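Local coordinates for protein peptidoglycan D,D-transpeptidase FtsI (Yersinia pestis, PDB 6SYN) that probably cross-links peptidoglycan as a D,D-transpeptidase of the cell-division machinery, and binds a penicillin in its active site as a class B penicillin-binding protein, at residues Val178-Glu183 with Leu389-Val394; Glu183-Leu188 with Gly500-Thr505; Asp211-Glu216 with Val385-Ser390; Lys432-Ala437 with Met506-Asp511. All coordinates share one frame; numbering follows the deposited sequence.

Contact 1. Residues Val178-Glu183 with Leu389-Val394; sequences VLSVDE and LSITRV
V178-E183 and L389-V394 meet where their backbones cross, at L179 and T392, whose CA atoms lie 3.8 Å apart. Two hydrogen bonds flank this point and make a single beta bridge. R393 N donates to V178 O over 3.1 Å, at an N-H...O angle of 155°. S180 N donates to I391 O over 2.8 Å, reaching it from well above the carbonyl plane. The CA-H groups of T392 and L179 lean on the same two carbonyl oxygens.

Side chains fill in around the bridge. S180 OG sits between its own N and carbonyl carbon (chi1 72°), which brings it 3.0 Å from S390 O. V217 O is the stronger partner of this hydroxyl, and which of the two takes the proton is not settled. S390 turns its own OG back along its segment, giving a 3.3 Å hydrogen bond to T392 O in the carbonyl plane. V178 and R393 lie side by side and point the same way, V178 CG1 resting 3.7 Å from R393 CB. The R393 chain runs on extended, and its NE bonds R22 O. L179 points away from the other segment overall, though its CB and CD2 still touch I391 O. Its side chain packs on I123 and I124 of helix 121-124.

The crossing is an isolated beta bridge between two loops. One loop leaves strand 177-178, which pairs with strand 19-20 of the N-terminal sheet. It then enters helix 183-199, where D182 takes the N-cap position, so the bridge ties this connection to the loop ahead of strand 401-402.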
loop_
_atom_site.group_PDB
_atom_site.type_symbol
_atom_site.label_atom_id
_atom_site.label_comp_id
_atom_site.label_asym_id
_atom_site.label_seq_id
_atom_site.Cartn_x
_atom_site.Cartn_y
_atom_site.Cartn_z
ATOM N N VAL A 178 -15.762 9.851 8.321
ATOM C CA VAL A 178 -14.473 10.226 8.969
ATOM C C VAL A 178 -13.528 9.029 8.829
ATOM O O VAL A 178 -13.758 8.014 9.511
ATOM C CB VAL A 178 -14.684 10.657 10.435
ATOM C CG1 VAL A 178 -13.378 11.042 11.122
ATOM C CG2 VAL A 178 -15.684 11.799 10.536
ATOM N N LEU A 179 -12.527 9.126 7.947
ATOM C CA LEU A 179 -11.534 8.040 7.728
ATOM C C LEU A 179 -10.542 8.017 8.899
ATOM O O LEU A 179 -10.450 9.020 9.640
ATOM C CB LEU A 179 -10.798 8.241 6.398
ATOM C CG LEU A 179 -11.637 8.142 5.123
ATOM C CD1 LEU A 179 -10.740 8.207 3.898
ATOM C CD2 LEU A 179 -12.472 6.869 5.079
ATOM N N SER A 180 -9.831 6.899 9.041
ATOM C CA SER A 180 -8.742 6.678 10.027
ATOM C C SER A 180 -7.435 7.320 9.529
ATOM O O SER A 180 -6.534 7.529 10.353
ATOM C CB SER A 180 -8.558 5.209 10.268
ATOM O OG SER A 180 -7.966 4.600 9.134
ATOM N N VAL A 181 -7.344 7.615 8.228
ATOM C CA VAL A 181 -6.122 8.126 7.535
ATOM C C VAL A 181 -5.846 9.576 7.964
ATOM O O VAL A 181 -6.801 10.272 8.356
ATOM C CB VAL A 181 -6.300 7.989 6.010
ATOM C CG1 VAL A 181 -5.263 8.766 5.213
ATOM C CG2 VAL A 181 -6.306 6.530 5.594
ATOM N N ASP A 182 -4.582 10.006 7.906
ATOM C CA ASP A 182 -4.151 11.408 8.176
ATOM C C ASP A 182 -3.578 11.968 6.867
ATOM O O ASP A 182 -2.696 11.298 6.291
ATOM C CB ASP A 182 -3.178 11.463 9.361
ATOM C CG ASP A 182 -2.771 12.864 9.795
ATOM O OD1 ASP A 182 -2.741 13.763 8.933
ATOM O OD2 ASP A 182 -2.487 13.052 10.999
ATOM N N GLU A 183 -4.085 13.117 6.400
ATOM C CA GLU A 183 -3.737 13.710 5.074
ATOM C C GLU A 183 -2.250 14.095 5.061
ATOM O O GLU A 183 -1.595 13.828 4.034
ATOM C CB GLU A 183 -4.646 14.898 4.729
ATOM C CG GLU A 183 -4.011 15.940 3.810
ATOM C CD GLU A 183 -3.645 15.449 2.418
ATOM O OE1 GLU A 183 -4.198 14.414 2.011
ATOM O OE2 GLU A 183 -2.807 16.091 1.744
ATOM N N LEU A 389 -7.821 -4.189 11.777
ATOM C CA LEU A 389 -7.606 -2.972 10.952
ATOM C C LEU A 389 -8.919 -2.188 10.823
ATOM O O LEU A 389 -9.979 -2.807 10.994
ATOM C CB LEU A 389 -7.100 -3.420 9.578
ATOM C CG LEU A 389 -5.747 -4.129 9.570
ATOM C CD1 LEU A 389 -5.605 -5.019 8.345
ATOM C CD2 LEU A 389 -4.609 -3.121 9.636
ATOM N N SER A 390 -8.847 -0.882 10.532
ATOM C CA SER A 390 -9.993 -0.059 10.050
ATOM C C SER A 390 -9.490 1.144 9.232
ATOM O O SER A 390 -8.362 1.601 9.511
ATOM C CB SER A 390 -10.895 0.359 11.196
ATOM O OG SER A 390 -10.231 1.235 12.092
ATOM N N ILE A 391 -10.290 1.612 8.254
ATOM C CA ILE A 391 -10.035 2.849 7.440
ATOM C C ILE A 391 -10.902 4.001 7.963
ATOM O O ILE A 391 -10.916 5.054 7.294
ATOM C CB ILE A 391 -10.257 2.698 5.910
ATOM C CG1 ILE A 391 -11.084 1.473 5.510
ATOM C CG2 ILE A 391 -8.932 2.748 5.157
ATOM C CD1 ILE A 391 -12.559 1.601 5.818
ATOM N N THR A 392 -11.599 3.831 9.090
ATOM C CA THR A 392 -12.434 4.900 9.712
ATOM C C THR A 392 -11.920 5.178 11.127
ATOM O O THR A 392 -11.460 4.232 11.784
ATOM C CB THR A 392 -13.926 4.544 9.667
ATOM O OG1 THR A 392 -14.168 3.366 10.439
ATOM C CG2 THR A 392 -14.419 4.337 8.251
ATOM N N ARG A 393 -11.968 6.439 11.554
ATOM C CA ARG A 393 -11.530 6.851 12.908
ATOM C C ARG A 393 -12.241 5.947 13.917
ATOM O O ARG A 393 -13.460 5.742 13.766
ATOM C CB ARG A 393 -11.834 8.329 13.160
ATOM C CG ARG A 393 -11.024 8.928 14.298
ATOM C CD ARG A 393 -11.463 10.333 14.665
ATOM N NE ARG A 393 -10.341 11.096 15.206
ATOM C CZ ARG A 393 -9.929 11.080 16.474
ATOM N NH1 ARG A 393 -10.554 10.344 17.381
ATOM N NH2 ARG A 393 -8.886 11.810 16.832
ATOM N N VAL A 394 -11.493 5.385 14.866
ATOM C CA VAL A 394 -12.036 4.523 15.955
ATOM C C VAL A 394 -11.877 5.289 17.270
ATOM O O VAL A 394 -10.926 6.087 17.362
ATOM C CB VAL A 394 -11.333 3.151 16.009
ATOM C CG1 VAL A 394 -11.229 2.511 14.635
ATOM C CG2 VAL A 394 -9.958 3.229 16.660
#

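Contact 2. Residues Glu183-Leu188 with Gly500-Thr505; sequences ERLQAL and GGVLRT. With ACT (acetate ion), chain C.
The guanidinium of R184 is the flat group of this contact. Over one face lies the methyl of T505, its CG2 3.2 Å above the plane and displaced toward the rim. At the edge, in the plane, sits an oxygen of an acetate ion, probably from the crystallisation liquor. R184 NH1 donates to acetate O over 3.3 Å, at an N-H...O angle of 159°. The bond from NH2 to the same oxygen is weak. NH2 also makes a salt bridge with D182, so two carboxylates, of D182 and of the acetate, probably help balance the charge. A bend at chi3 swings the group across the end of the other helix.

T505 keeps CG2 anti to its backbone N, which sends the methyl toward R184. Its OG1 points back along its own helix and bonds G501 O over 2.7 Å. That carbonyl also accepts T505 N, so two donors share it.

Leucine tips fill the space between the helices. L185 CD2 slides past T505 and comes 3.7 Å from its CG2. L188 has CG anti to N (chi1 169°), and this puts CD2 3.6 Å from G501 CA. G501 has no side chain, which lets the leucine come this near. L188 CD2 also meets V502 CG2 at 4.1 Å.

The two helical segments run nearly antiparallel, their directions 161° apart, with their axes 10.1 Å apart at closest approach. They belong to helices 183-199 and 492-505. Both helices pack on the five-stranded antiparallel sheet of the transpeptidase fold, where L185 and V502 both touch L209 of strand 204-211.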
loop_
_atom_site.group_PDB
_atom_site.type_symbol
_atom_site.label_atom_id
_atom_site.label_comp_id
_atom_site.label_asym_id
_atom_site.label_seq_id
_atom_site.Cartn_x
_atom_site.Cartn_y
_atom_site.Cartn_z
ATOM N N GLU A 183 -4.085 13.117 6.400
ATOM C CA GLU A 183 -3.737 13.710 5.074
ATOM C C GLU A 183 -2.250 14.095 5.061
ATOM O O GLU A 183 -1.595 13.828 4.034
ATOM C CB GLU A 183 -4.646 14.898 4.729
ATOM C CG GLU A 183 -4.011 15.940 3.810
ATOM C CD GLU A 183 -3.645 15.449 2.418
ATOM O OE1 GLU A 183 -4.198 14.414 2.011
ATOM O OE2 GLU A 183 -2.807 16.091 1.744
ATOM N N ARG A 184 -1.751 14.704 6.144
ATOM C CA ARG A 184 -0.324 15.096 6.306
ATOM C C ARG A 184 0.570 13.864 6.127
ATOM O O ARG A 184 1.630 13.994 5.477
ATOM C CB ARG A 184 -0.047 15.687 7.693
ATOM C CG ARG A 184 -0.687 17.041 7.972
ATOM C CD ARG A 184 -0.534 17.436 9.433
ATOM N NE ARG A 184 -1.058 16.392 10.309
ATOM C CZ ARG A 184 -0.740 16.204 11.592
ATOM N NH1 ARG A 184 0.127 16.992 12.208
ATOM N NH2 ARG A 184 -1.292 15.200 12.254
ATOM N N LEU A 185 0.180 12.732 6.721
ATOM C CA LEU A 185 0.991 11.486 6.753
ATOM C C LEU A 185 0.837 10.744 5.418
ATOM O O LEU A 185 1.834 10.163 4.960
ATOM C CB LEU A 185 0.566 10.611 7.940
ATOM C CG LEU A 185 0.695 11.227 9.337
ATOM C CD1 LEU A 185 0.514 10.160 10.406
ATOM C CD2 LEU A 185 2.030 11.931 9.541
ATOM N N GLN A 186 -0.351 10.777 4.806
ATOM C CA GLN A 186 -0.576 10.225 3.441
ATOM C C GLN A 186 0.286 11.011 2.441
ATOM O O GLN A 186 0.912 10.373 1.562
ATOM C CB GLN A 186 -2.059 10.262 3.064
ATOM C CG GLN A 186 -2.360 9.608 1.718
ATOM C CD GLN A 186 -2.323 8.099 1.761
ATOM O OE1 GLN A 186 -2.111 7.489 2.806
ATOM N NE2 GLN A 186 -2.535 7.478 0.611
ATOM N N ALA A 187 0.322 12.339 2.581
ATOM C CA ALA A 187 1.121 13.264 1.744
ATOM C C ALA A 187 2.604 12.901 1.870
ATOM O O ALA A 187 3.264 12.764 0.820
ATOM C CB ALA A 187 0.861 14.695 2.144
ATOM N N LEU A 188 3.092 12.725 3.104
ATOM C CA LEU A 188 4.502 12.344 3.386
ATOM C C LEU A 188 4.780 10.948 2.827
ATOM O O LEU A 188 5.782 10.778 2.114
ATOM C CB LEU A 188 4.776 12.357 4.890
ATOM C CG LEU A 188 6.110 11.724 5.278
ATOM C CD1 LEU A 188 7.265 12.490 4.648
ATOM C CD2 LEU A 188 6.269 11.644 6.784
ATOM N N GLY A 500 10.674 8.901 9.858
ATOM C CA GLY A 500 11.254 10.137 10.419
ATOM C C GLY A 500 10.220 11.244 10.526
ATOM O O GLY A 500 9.972 11.713 11.648
ATOM N N GLY A 501 9.640 11.648 9.393
ATOM C CA GLY A 501 8.580 12.672 9.319
ATOM C C GLY A 501 7.389 12.304 10.189
ATOM O O GLY A 501 6.917 13.172 10.946
ATOM N N VAL A 502 6.938 11.050 10.120
ATOM C CA VAL A 502 5.829 10.531 10.972
ATOM C C VAL A 502 6.131 10.877 12.438
ATOM O O VAL A 502 5.338 11.626 13.038
ATOM C CB VAL A 502 5.617 9.019 10.765
ATOM C CG1 VAL A 502 4.753 8.416 11.862
ATOM C CG2 VAL A 502 5.028 8.719 9.393
ATOM N N LEU A 503 7.239 10.365 12.988
ATOM C CA LEU A 503 7.618 10.530 14.423
ATOM C C LEU A 503 7.603 12.016 14.805
ATOM O O LEU A 503 7.159 12.329 15.925
ATOM C CB LEU A 503 9.003 9.920 14.665
ATOM C CG LEU A 503 9.041 8.394 14.699
ATOM C CD1 LEU A 503 10.430 7.868 14.384
ATOM C CD2 LEU A 503 8.561 7.875 16.046
ATOM N N ARG A 504 8.063 12.883 13.899
ATOM C CA ARG A 504 8.210 14.347 14.126
ATOM C C ARG A 504 6.851 15.046 13.997
ATOM O O ARG A 504 6.522 15.847 14.896
ATOM C CB ARG A 504 9.253 14.936 13.168
ATOM C CG ARG A 504 10.693 14.704 13.605
ATOM C CD ARG A 504 10.963 15.200 15.017
ATOM N NE ARG A 504 12.301 15.062 15.597
ATOM C CZ ARG A 504 13.414 14.603 15.014
ATOM N NH1 ARG A 504 14.532 14.559 15.722
ATOM N NH2 ARG A 504 13.447 14.186 13.758
ATOM N N THR A 505 6.096 14.763 12.933
ATOM C CA THR A 505 4.709 15.266 12.736
ATOM C C THR A 505 3.881 14.965 13.989
ATOM O O THR A 505 3.218 15.879 14.497
ATOM C CB THR A 505 4.028 14.620 11.522
ATOM O OG1 THR A 505 4.824 14.836 10.356
ATOM C CG2 THR A 505 2.630 15.155 11.291
HETATM C C ACT C . -0.498 16.545 15.808
HETATM O O ACT C . 0.366 15.822 15.270
HETATM O OXT ACT C . -1.460 16.097 16.467
HETATM C CH3 ACT C . -0.376 18.072 15.649
#

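Contact 3. Residues Asp211-Glu216 with Val385-Ser390; sequences DVNTGE and VYRPLS
R387 carries the contact, and its CB points toward D211-E216. The chain stays extended at chi2, so CD arrives 2.9 Å from N213 O. A bend at chi3 (-83°) then lays the guanidinium along the turn. N213 O lies over one face of it, 2.8 Å from R387 NE, but the angle is too poor for a hydrogen bond. V385 CG1 covers the opposite face. At the edge, in plane, is V212 O. R387 NE and NH1 both point at it, each through a weak bond of 3.4 Å. NH2 bonds V398 O.

Backbone contacts continue along G215, which has positive phi. Its CA-H points at P388 O, and its own O receives the CA-H of L389, with L389 CA 3.2 Å from G215 O. S390 N adds a weak bond to the same oxygen.

The turn is braced from within. D211 OD1 accepts N213 N in an Asx turn. T214 OG1 accepts E216 N in an ST turn and bonds E216 OE1 over 2.7 Å. The other oxygen of E216 pairs with R22.

D211-E216 is the turn of the hairpin between strands 204-211 and 217-223, at one side of the five-stranded sheet. V385-S390 starts on strand 385-386, which pairs with strand 401-402. L389 turns away to L371 and R375 of helix 370-381.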
loop_
_atom_site.group_PDB
_atom_site.type_symbol
_atom_site.label_atom_id
_atom_site.label_comp_id
_atom_site.label_asym_id
_atom_site.label_seq_id
_atom_site.Cartn_x
_atom_site.Cartn_y
_atom_site.Cartn_z
ATOM N N ASP A 211 -1.265 2.323 12.930
ATOM C CA ASP A 211 -1.209 2.597 14.384
ATOM C C ASP A 211 -1.096 1.253 15.106
ATOM O O ASP A 211 -1.959 0.381 14.889
ATOM C CB ASP A 211 -2.441 3.377 14.840
ATOM C CG ASP A 211 -2.227 4.144 16.131
ATOM O OD1 ASP A 211 -1.850 3.509 17.136
ATOM O OD2 ASP A 211 -2.421 5.373 16.114
ATOM N N VAL A 212 -0.069 1.107 15.939
ATOM C CA VAL A 212 0.275 -0.151 16.667
ATOM C C VAL A 212 -0.820 -0.483 17.700
ATOM O O VAL A 212 -1.071 -1.684 17.935
ATOM C CB VAL A 212 1.672 0.013 17.297
ATOM C CG1 VAL A 212 1.994 -1.082 18.298
ATOM C CG2 VAL A 212 2.751 0.103 16.225
ATOM N N ASN A 213 -1.478 0.533 18.266
ATOM C CA ASN A 213 -2.364 0.396 19.455
ATOM C C ASN A 213 -3.846 0.343 19.063
ATOM O O ASN A 213 -4.623 -0.230 19.847
ATOM C CB ASN A 213 -2.141 1.535 20.452
ATOM C CG ASN A 213 -0.751 1.528 21.051
ATOM O OD1 ASN A 213 -0.102 2.570 21.126
ATOM N ND2 ASN A 213 -0.283 0.363 21.471
ATOM N N THR A 214 -4.237 0.950 17.936
ATOM C CA THR A 214 -5.659 1.116 17.513
ATOM C C THR A 214 -5.975 0.240 16.289
ATOM O O THR A 214 -7.173 -0.021 16.050
ATOM C CB THR A 214 -5.977 2.594 17.244
ATOM O OG1 THR A 214 -5.355 2.969 16.013
ATOM C CG2 THR A 214 -5.511 3.516 18.350
ATOM N N GLY A 215 -4.953 -0.192 15.538
ATOM C CA GLY A 215 -5.106 -0.946 14.276
ATOM C C GLY A 215 -5.576 -0.051 13.140
ATOM O O GLY A 215 -5.839 -0.570 12.041
ATOM N N GLU A 216 -5.679 1.254 13.388
ATOM C CA GLU A 216 -6.112 2.244 12.376
ATOM C C GLU A 216 -5.056 2.314 11.263
ATOM O O GLU A 216 -3.845 2.253 11.587
ATOM C CB GLU A 216 -6.298 3.605 13.039
ATOM C CG GLU A 216 -7.521 3.691 13.924
ATOM C CD GLU A 216 -7.584 5.002 14.681
ATOM O OE1 GLU A 216 -6.714 5.222 15.548
ATOM O OE2 GLU A 216 -8.469 5.816 14.374
ATOM N N VAL A 385 0.121 -8.406 20.280
ATOM C CA VAL A 385 -1.353 -8.168 20.387
ATOM C C VAL A 385 -1.917 -7.939 18.979
ATOM O O VAL A 385 -1.769 -6.820 18.450
ATOM C CB VAL A 385 -1.666 -7.002 21.347
ATOM C CG1 VAL A 385 -3.140 -6.611 21.333
ATOM C CG2 VAL A 385 -1.208 -7.327 22.763
ATOM N N TYR A 386 -2.522 -8.980 18.399
ATOM C CA TYR A 386 -3.174 -8.967 17.065
ATOM C C TYR A 386 -4.475 -8.163 17.153
ATOM O O TYR A 386 -5.449 -8.667 17.753
ATOM C CB TYR A 386 -3.424 -10.398 16.584
ATOM C CG TYR A 386 -4.068 -10.519 15.226
ATOM C CD1 TYR A 386 -3.314 -10.428 14.069
ATOM C CD2 TYR A 386 -5.427 -10.750 15.098
ATOM C CE1 TYR A 386 -3.896 -10.551 12.816
ATOM C CE2 TYR A 386 -6.026 -10.868 13.855
ATOM C CZ TYR A 386 -5.258 -10.768 12.708
ATOM O OH TYR A 386 -5.839 -10.885 11.478
ATOM N N ARG A 387 -4.481 -6.955 16.576
ATOM C CA ARG A 387 -5.642 -6.025 16.561
ATOM C C ARG A 387 -6.239 -5.980 15.156
ATOM O O ARG A 387 -5.526 -6.119 14.169
ATOM C CB ARG A 387 -5.219 -4.636 17.050
ATOM C CG ARG A 387 -5.635 -4.357 18.490
ATOM C CD ARG A 387 -5.325 -2.955 18.979
ATOM N NE ARG A 387 -3.940 -2.878 19.415
ATOM C CZ ARG A 387 -3.506 -3.050 20.660
ATOM N NH1 ARG A 387 -2.210 -2.969 20.910
ATOM N NH2 ARG A 387 -4.347 -3.288 21.651
ATOM N N PRO A 388 -7.575 -5.839 15.023
ATOM C CA PRO A 388 -8.199 -5.598 13.722
ATOM C C PRO A 388 -7.894 -4.223 13.109
ATOM O O PRO A 388 -7.783 -3.248 13.828
ATOM C CB PRO A 388 -9.713 -5.700 13.979
ATOM C CG PRO A 388 -9.883 -5.593 15.485
ATOM C CD PRO A 388 -8.561 -5.997 16.102
ATOM N N LEU A 389 -7.821 -4.189 11.777
ATOM C CA LEU A 389 -7.606 -2.972 10.952
ATOM C C LEU A 389 -8.919 -2.188 10.823
ATOM O O LEU A 389 -9.979 -2.807 10.994
ATOM C CB LEU A 389 -7.100 -3.420 9.578
ATOM C CG LEU A 389 -5.747 -4.129 9.570
ATOM C CD1 LEU A 389 -5.605 -5.019 8.345
ATOM C CD2 LEU A 389 -4.609 -3.121 9.636
ATOM N N SER A 390 -8.847 -0.882 10.532
ATOM C CA SER A 390 -9.993 -0.059 10.050
ATOM C C SER A 390 -9.490 1.144 9.232
ATOM O O SER A 390 -8.362 1.601 9.511
ATOM C CB SER A 390 -10.895 0.359 11.196
ATOM O OG SER A 390 -10.231 1.235 12.092
#

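Contact 4. Residues Lys432-Ala437 with Met506-Asp511; sequences KGYRIA and MNIEPD
Y434 and P510 lie with the proline over the ring, P510 CB being the atom above its face. The ring edge faces the backbone of I508. Y434 OH donates to I508 O over 2.7 Å, in the carbonyl plane. P510 CA comes 3.6 Å from Y434 CE1. D511 N donates to G433 O over 3.0 Å at an almost straight 171°.

R435 and D511 cross at about a right angle. The bent arginine chain passes D511, with R435 CD 3.3 Å from D511 O. R435 NE and D511 OD2 stay 4.4 Å apart, beyond a salt bridge, and no N-H points at that oxygen, so any attraction is probably one of charge alone. A water links R435 NH1 to D511 O. The stronger partners lie outside: R435 NH2 pairs with E417, and D511 OD1 bonds S467.

M506-D511 follows helix 492-505, which ends in a Schellman motif with N507 as C-prime residue. Y434 also packs on L503 and R504 of that helix. I508 touches F471 of strand 471-478. K432-A437 is the end of the loop that follows helix 406-416 and runs into strand 437-446, an outermost strand of the sheet.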
loop_
_atom_site.group_PDB
_atom_site.type_symbol
_atom_site.label_atom_id
_atom_site.label_comp_id
_atom_site.label_asym_id
_atom_site.label_seq_id
_atom_site.Cartn_x
_atom_site.Cartn_y
_atom_site.Cartn_z
ATOM N N LYS A 432 17.751 9.756 12.749
ATOM C CA LYS A 432 18.583 10.511 13.714
ATOM C C LYS A 432 17.754 10.779 14.978
ATOM O O LYS A 432 16.698 11.440 14.872
ATOM C CB LYS A 432 19.100 11.810 13.083
ATOM C CG LYS A 432 20.055 11.645 11.905
ATOM C CD LYS A 432 21.384 11.000 12.256
ATOM C CE LYS A 432 22.339 10.915 11.081
ATOM N NZ LYS A 432 23.033 12.199 10.821
ATOM N N GLY A 433 18.210 10.250 16.118
ATOM C CA GLY A 433 17.656 10.533 17.455
ATOM C C GLY A 433 16.580 9.544 17.864
ATOM O O GLY A 433 15.938 9.784 18.907
ATOM N N TYR A 434 16.386 8.473 17.088
ATOM C CA TYR A 434 15.360 7.425 17.331
ATOM C C TYR A 434 15.975 6.041 17.118
ATOM O O TYR A 434 16.838 5.890 16.224
ATOM C CB TYR A 434 14.165 7.582 16.387
ATOM C CG TYR A 434 13.300 8.798 16.614
ATOM C CD1 TYR A 434 12.255 8.781 17.523
ATOM C CD2 TYR A 434 13.502 9.961 15.885
ATOM C CE1 TYR A 434 11.445 9.890 17.713
ATOM C CE2 TYR A 434 12.705 11.081 16.067
ATOM C CZ TYR A 434 11.671 11.045 16.984
ATOM O OH TYR A 434 10.883 12.146 17.161
ATOM N N ARG A 435 15.518 5.071 17.914
ATOM C CA ARG A 435 15.799 3.619 17.768
ATOM C C ARG A 435 14.665 2.985 16.962
ATOM O O ARG A 435 13.491 3.337 17.222
ATOM C CB ARG A 435 15.863 2.935 19.135
ATOM C CG ARG A 435 16.810 3.581 20.136
ATOM C CD ARG A 435 16.457 3.178 21.557
ATOM N NE ARG A 435 16.360 1.735 21.734
ATOM C CZ ARG A 435 15.815 1.128 22.788
ATOM N NH1 ARG A 435 15.297 1.835 23.782
ATOM N NH2 ARG A 435 15.787 -0.194 22.847
ATOM N N ILE A 436 14.991 2.080 16.034
ATOM C CA ILE A 436 13.993 1.434 15.132
ATOM C C ILE A 436 14.242 -0.076 15.077
ATOM O O ILE A 436 15.405 -0.496 15.164
ATOM C CB ILE A 436 13.983 2.066 13.720
ATOM C CG1 ILE A 436 15.240 1.746 12.907
ATOM C CG2 ILE A 436 13.736 3.566 13.796
ATOM C CD1 ILE A 436 15.176 2.238 11.479
ATOM N N ALA A 437 13.159 -0.844 14.949
ATOM C CA ALA A 437 13.149 -2.309 14.753
ATOM C C ALA A 437 12.580 -2.618 13.362
ATOM O O ALA A 437 11.339 -2.608 13.196
ATOM C CB ALA A 437 12.353 -2.963 15.853
ATOM N N MET A 506 3.951 13.721 14.464
ATOM C CA MET A 506 3.142 13.179 15.587
ATOM C C MET A 506 3.793 13.514 16.936
ATOM O O MET A 506 3.305 12.992 17.962
ATOM C CB MET A 506 2.995 11.662 15.428
ATOM C CG MET A 506 2.262 11.276 14.153
ATOM S SD MET A 506 0.661 12.118 14.018
ATOM C CE MET A 506 -0.240 11.286 15.321
ATOM N N ASN A 507 4.840 14.352 16.928
ATOM C CA ASN A 507 5.518 14.930 18.120
ATOM C C ASN A 507 5.937 13.824 19.094
ATOM O O ASN A 507 5.594 13.944 20.286
ATOM C CB ASN A 507 4.621 15.934 18.851
ATOM C CG ASN A 507 4.199 17.117 18.005
ATOM O OD1 ASN A 507 4.998 17.675 17.255
ATOM N ND2 ASN A 507 2.946 17.522 18.140
ATOM N N ILE A 508 6.657 12.797 18.629
ATOM C CA ILE A 508 7.076 11.642 19.483
ATOM C C ILE A 508 8.436 11.950 20.118
ATOM O O ILE A 508 9.376 12.274 19.373
ATOM C CB ILE A 508 7.105 10.320 18.692
ATOM C CG1 ILE A 508 5.774 10.039 17.987
ATOM C CG2 ILE A 508 7.516 9.165 19.595
ATOM C CD1 ILE A 508 4.587 9.893 18.918
ATOM N N GLU A 509 8.520 11.837 21.448
ATOM C CA GLU A 509 9.763 12.033 22.239
ATOM C C GLU A 509 10.835 11.103 21.677
ATOM O O GLU A 509 10.632 9.893 21.615
ATOM C CB GLU A 509 9.504 11.779 23.728
ATOM C CG GLU A 509 10.465 12.511 24.659
ATOM C CD GLU A 509 10.088 13.948 25.007
ATOM O OE1 GLU A 509 8.916 14.182 25.383
ATOM O OE2 GLU A 509 10.970 14.836 24.908
ATOM N N PRO A 510 11.978 11.646 21.201
ATOM C CA PRO A 510 13.117 10.835 20.760
ATOM C C PRO A 510 13.547 9.744 21.753
ATOM O O PRO A 510 13.160 9.813 22.898
ATOM C CB PRO A 510 14.238 11.871 20.602
ATOM C CG PRO A 510 13.513 13.142 20.231
ATOM C CD PRO A 510 12.212 13.085 21.004
ATOM N N ASP A 511 14.383 8.811 21.287
ATOM C CA ASP A 511 14.520 7.436 21.837
ATOM C C ASP A 511 15.974 7.111 22.219
ATOM O O ASP A 511 16.163 6.159 22.999
ATOM C CB ASP A 511 13.990 6.427 20.814
ATOM C CG ASP A 511 13.087 5.359 21.400
ATOM O OD1 ASP A 511 12.571 5.576 22.514
ATOM O OD2 ASP A 511 12.912 4.320 20.743
HETATM O O HOH W 1 15.816 4.531 24.736
#

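In the fold
Contacts 1 and 3 share L389 and S390, and their centres lie about 11 Å apart. E216 of contact 3 reaches V394 N of contact 1 with OE2, at 3.1 Å. Contact 2 shares E183 with contact 1, about 15 Å away between centres. M506-D511 of contact 4 follows on from the end of helix 492-505, whose last turns belong to contact 2. The centres of these two contacts are about 13 Å apart, and L503 O lies 2.8 Å from I508 N. Contact 4 also leads to the active site. Strand 437-446, which begins at A437, carries T440, G441, T442 and K444 of the pocket holding the bound penicillin ligand. S252 and K255 also line this pocket, consistent with an SxxK motif.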